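PDB 4KWA: transcriptional regulator from Saccharomonospora viridis, which probably binds DNA as a TetR-family transcriptional repressor and holds a choline ion in its ligand pocket. Local coordinates for residues N59-L71 with L84-E98. Sequence-based numbering, arbitrary orientation.
Sequences NVKLAFDRQVAEL and LVELQLPTPGLLRDE
Arg66 and Glu98 form a two-pronged salt bridge that joins helix 48-71 to the start of helix 94-109, a compact example of how one long side chain can serve both apolar and charged neighbours along its length. From CB the arginine runs out with CG anti to the backbone N (chi1 175°). CG and CD slide past Leu87, whose CD2 lies 4.1 Å from Arg66 CD, and CD also comes near Leu95 CD2. A bend at chi3 (-51°) then turns the guanidinium along its own helix, which lets Ala63 CA cover one face while Leu95 CD2 lies over the other, towards the rim. NE meets that same methyl. At the tip, NH1 donates to Glu98 OE1 (2.9 Å) and NH2 to Glu98 OE2 (2.6 Å), end-on and nearly in the guanidinium plane; both oxygens are met on their syn sides, though from out of the carboxylate plane, since the two flat groups are tilted against each other. NH1 has a further partner, a water that it shares with Leu87 O and that ties the arginine to the type I turn from Glu86 to Leu89.

Asn59 ND2 is a second donor to Glu98 OE2, at 2.7 Å and almost straight (169°), approaching from the opposite face of the carboxylate to NH2. Three N-H groups thus grip the two oxygens, an environment that would tend to stabilise the negative charge. Trp14 of helix 2-20 packs against both Asn59 and Glu98.

Further along, Leu87 CD1 lies against Gln67 CA at 3.8 Å, and Leu71 CD2 meets Leu84 CD2 at 3.6 Å. The connection from helix 77-86 to helix 94-109, which carries the choline-contacting Gln88, is thereby fastened to the helix leading from the predicted DNA-binding region into the all-helical ligand-binding domain of the TetR fold.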
# COMPACT_ATOMS: atom_id res chain seq x y z
N ASN A 59 8.98 8.32 14.89
CA ASN A 59 7.90 7.39 15.04
C ASN A 59 8.36 5.96 14.96
O ASN A 59 7.78 5.09 15.61
CB ASN A 59 6.83 7.68 14.00
CG ASN A 59 5.77 6.65 14.01
OD1 ASN A 59 5.92 5.60 13.34
ND2 ASN A 59 4.83 6.80 14.93
N VAL A 60 9.34 5.67 14.11
CA VAL A 60 9.83 4.26 13.98
C VAL A 60 10.36 3.87 15.33
O VAL A 60 10.13 2.75 15.77
CB VAL A 60 10.91 4.12 12.89
CG1 VAL A 60 11.84 2.88 13.06
CG2 VAL A 60 10.27 4.23 11.52
N LYS A 61 11.06 4.78 16.00
CA LYS A 61 11.54 4.46 17.35
C LYS A 61 10.42 4.25 18.38
O LYS A 61 10.47 3.37 19.22
CB LYS A 61 12.44 5.59 17.83
CG LYS A 61 12.71 5.60 19.32
CD LYS A 61 13.92 6.41 19.72
CE LYS A 61 15.13 5.49 19.84
NZ LYS A 61 15.00 4.54 20.99
N LEU A 62 9.44 5.15 18.43
CA LEU A 62 8.33 4.98 19.33
C LEU A 62 7.69 3.64 19.12
O LEU A 62 7.30 2.93 20.08
CB LEU A 62 7.23 6.04 19.00
CG LEU A 62 7.51 7.50 19.36
CD1 LEU A 62 6.46 8.40 18.72
CD2 LEU A 62 7.62 7.71 20.88
N ALA A 63 7.53 3.30 17.85
CA ALA A 63 6.79 2.05 17.47
C ALA A 63 7.52 0.78 17.88
O ALA A 63 6.92 -0.19 18.31
CB ALA A 63 6.45 2.04 16.00
N PHE A 64 8.83 0.83 17.79
CA PHE A 64 9.64 -0.26 18.21
C PHE A 64 9.69 -0.36 19.76
O PHE A 64 9.56 -1.44 20.34
CB PHE A 64 11.01 -0.10 17.60
CG PHE A 64 11.95 -1.18 18.03
CD1 PHE A 64 11.88 -2.44 17.45
CD2 PHE A 64 12.89 -0.92 19.02
CE1 PHE A 64 12.74 -3.46 17.88
CE2 PHE A 64 13.76 -1.91 19.42
CZ PHE A 64 13.68 -3.17 18.84
N ASP A 65 9.71 0.79 20.45
CA ASP A 65 9.65 0.75 21.89
C ASP A 65 8.30 0.08 22.34
O ASP A 65 8.25 -0.72 23.29
CB ASP A 65 9.76 2.16 22.43
CG ASP A 65 11.15 2.68 22.41
OD1 ASP A 65 12.11 1.88 22.24
OD2 ASP A 65 11.28 3.90 22.68
N ARG A 66 7.22 0.43 21.65
CA ARG A 66 5.89 -0.08 21.94
C ARG A 66 5.93 -1.64 21.79
O ARG A 66 5.42 -2.41 22.62
CB ARG A 66 4.88 0.55 20.90
CG ARG A 66 3.44 0.08 20.91
CD ARG A 66 2.70 0.58 19.66
NE ARG A 66 2.88 2.02 19.47
CZ ARG A 66 2.94 2.64 18.29
NH1 ARG A 66 2.82 1.96 17.15
NH2 ARG A 66 3.13 3.95 18.25
N GLN A 67 6.57 -2.07 20.72
CA GLN A 67 6.63 -3.48 20.41
C GLN A 67 7.37 -4.19 21.54
O GLN A 67 6.94 -5.25 22.08
CB GLN A 67 7.35 -3.66 19.08
CG GLN A 67 7.48 -5.07 18.65
CD GLN A 67 8.35 -5.20 17.47
OE1 GLN A 67 7.93 -4.99 16.34
NE2 GLN A 67 9.54 -5.70 17.71
N VAL A 68 8.56 -3.66 21.86
CA VAL A 68 9.34 -4.28 22.97
C VAL A 68 8.55 -4.43 24.26
O VAL A 68 8.64 -5.45 24.91
CB VAL A 68 10.64 -3.48 23.21
CG1 VAL A 68 11.35 -3.85 24.49
CG2 VAL A 68 11.52 -3.72 21.97
N ALA A 69 7.72 -3.41 24.59
CA ALA A 69 6.90 -3.32 25.80
C ALA A 69 5.79 -4.37 25.78
O ALA A 69 5.59 -5.09 26.74
CB ALA A 69 6.27 -1.94 25.94
N GLU A 70 5.16 -4.51 24.63
CA GLU A 70 4.07 -5.42 24.46
C GLU A 70 4.57 -6.88 24.54
O GLU A 70 3.97 -7.68 25.24
CB GLU A 70 3.35 -5.16 23.13
CG GLU A 70 2.19 -6.12 22.81
CD GLU A 70 0.96 -5.98 23.71
OE1 GLU A 70 0.93 -5.11 24.61
OE2 GLU A 70 -0.01 -6.75 23.49
N LEU A 71 5.74 -7.19 23.99
CA LEU A 71 6.17 -8.60 23.91
C LEU A 71 7.10 -9.11 25.00
O LEU A 71 7.36 -10.32 25.00
CB LEU A 71 6.97 -8.82 22.65
CG LEU A 71 6.21 -9.02 21.33
CD1 LEU A 71 5.12 -8.02 21.13
CD2 LEU A 71 7.19 -9.00 20.17
N LEU A 84 2.22 -9.46 17.91
CA LEU A 84 2.91 -8.75 16.84
C LEU A 84 1.97 -8.31 15.76
O LEU A 84 2.12 -7.21 15.28
CB LEU A 84 4.02 -9.57 16.20
CG LEU A 84 5.33 -9.55 16.93
CD1 LEU A 84 6.29 -10.60 16.33
CD2 LEU A 84 5.93 -8.12 16.89
N VAL A 85 1.08 -9.18 15.33
CA VAL A 85 0.13 -8.90 14.27
C VAL A 85 -0.89 -7.92 14.77
O VAL A 85 -1.19 -6.94 14.07
CB VAL A 85 -0.44 -10.22 13.69
CG1 VAL A 85 -1.61 -9.95 12.78
CG2 VAL A 85 0.66 -11.00 12.95
N GLU A 86 -1.31 -8.06 16.05
CA GLU A 86 -2.25 -7.13 16.66
C GLU A 86 -1.73 -5.65 16.64
O GLU A 86 -2.49 -4.66 16.47
CB GLU A 86 -2.59 -7.59 18.11
CG GLU A 86 -3.52 -6.62 18.85
CD GLU A 86 -4.97 -6.69 18.37
OE1 GLU A 86 -5.40 -7.74 17.81
OE2 GLU A 86 -5.73 -5.70 18.59
N LEU A 87 -0.46 -5.50 17.01
CA LEU A 87 0.25 -4.20 16.96
C LEU A 87 0.27 -3.54 15.57
O LEU A 87 0.54 -2.37 15.45
CB LEU A 87 1.69 -4.39 17.34
CG LEU A 87 1.97 -4.63 18.78
CD1 LEU A 87 3.46 -4.91 18.85
CD2 LEU A 87 1.57 -3.38 19.53
N GLN A 88 0.03 -4.32 14.50
CA GLN A 88 -0.03 -3.81 13.18
C GLN A 88 -1.38 -3.40 12.75
O GLN A 88 -1.49 -2.91 11.63
CB GLN A 88 0.49 -4.81 12.13
CG GLN A 88 1.85 -5.42 12.45
CD GLN A 88 2.87 -4.51 13.16
OE1 GLN A 88 3.45 -4.90 14.22
NE2 GLN A 88 3.17 -3.35 12.58
N LEU A 89 -2.43 -3.61 13.55
CA LEU A 89 -3.75 -3.20 13.09
C LEU A 89 -3.92 -1.71 13.12
O LEU A 89 -3.44 -1.08 14.02
CB LEU A 89 -4.81 -3.87 13.97
CG LEU A 89 -4.69 -5.37 13.97
CD1 LEU A 89 -5.77 -5.93 14.87
CD2 LEU A 89 -4.74 -5.98 12.60
N PRO A 90 -4.67 -1.13 12.18
CA PRO A 90 -4.82 0.30 12.21
C PRO A 90 -5.93 0.69 13.16
O PRO A 90 -6.94 1.27 12.72
CB PRO A 90 -5.24 0.62 10.78
CG PRO A 90 -5.89 -0.64 10.31
CD PRO A 90 -5.05 -1.72 10.87
N THR A 91 -5.76 0.41 14.46
CA THR A 91 -6.79 0.76 15.44
C THR A 91 -6.92 2.28 15.63
O THR A 91 -5.99 3.09 15.44
CB THR A 91 -6.53 0.01 16.73
OG1 THR A 91 -5.17 0.17 17.08
CG2 THR A 91 -6.66 -1.44 16.53
N PRO A 92 -8.10 2.71 16.10
CA PRO A 92 -8.32 4.11 16.34
C PRO A 92 -7.12 4.79 17.06
O PRO A 92 -6.52 4.19 17.90
CB PRO A 92 -9.58 4.10 17.20
CG PRO A 92 -10.27 2.81 16.86
CD PRO A 92 -9.31 1.89 16.20
N GLY A 93 -6.80 6.01 16.67
CA GLY A 93 -5.71 6.81 17.26
C GLY A 93 -4.38 6.77 16.55
O GLY A 93 -4.30 6.83 15.32
N LEU A 94 -3.34 6.55 17.32
CA LEU A 94 -1.99 6.58 16.86
C LEU A 94 -1.72 5.50 15.79
O LEU A 94 -1.08 5.79 14.79
CB LEU A 94 -1.06 6.37 18.09
CG LEU A 94 0.43 6.36 17.77
CD1 LEU A 94 0.86 7.51 16.91
CD2 LEU A 94 1.34 6.34 19.01
N LEU A 95 -2.18 4.29 16.03
CA LEU A 95 -1.91 3.22 15.00
C LEU A 95 -2.58 3.54 13.63
O LEU A 95 -1.98 3.43 12.58
CB LEU A 95 -2.25 1.88 15.50
CG LEU A 95 -1.50 1.43 16.77
CD1 LEU A 95 -1.48 -0.07 16.99
CD2 LEU A 95 -0.16 1.96 16.95
N ARG A 96 -3.81 4.03 13.66
CA ARG A 96 -4.49 4.45 12.39
C ARG A 96 -3.70 5.57 11.73
O ARG A 96 -3.43 5.53 10.50
CB ARG A 96 -5.91 4.92 12.68
CG ARG A 96 -6.67 5.43 11.46
CD ARG A 96 -6.94 4.29 10.52
NE ARG A 96 -7.93 4.64 9.48
CZ ARG A 96 -9.14 4.11 9.33
NH1 ARG A 96 -9.89 4.51 8.29
NH2 ARG A 96 -9.62 3.13 10.11
N ASP A 97 -3.22 6.53 12.53
CA ASP A 97 -2.39 7.63 11.98
C ASP A 97 -1.10 7.12 11.40
O ASP A 97 -0.62 7.61 10.35
CB ASP A 97 -2.11 8.66 13.07
CG ASP A 97 -3.32 9.52 13.41
OD1 ASP A 97 -4.31 9.51 12.71
OD2 ASP A 97 -3.29 10.16 14.47
N GLU A 98 -0.44 6.19 12.09
CA GLU A 98 0.78 5.64 11.56
C GLU A 98 0.53 5.03 10.20
O GLU A 98 1.27 5.31 9.25
CB GLU A 98 1.41 4.66 12.55
CG GLU A 98 1.92 5.36 13.80
CD GLU A 98 2.56 4.39 14.79
OE1 GLU A 98 2.49 3.18 14.56
OE2 GLU A 98 3.18 4.81 15.76
O HOH W 1 2.59 -0.80 16.32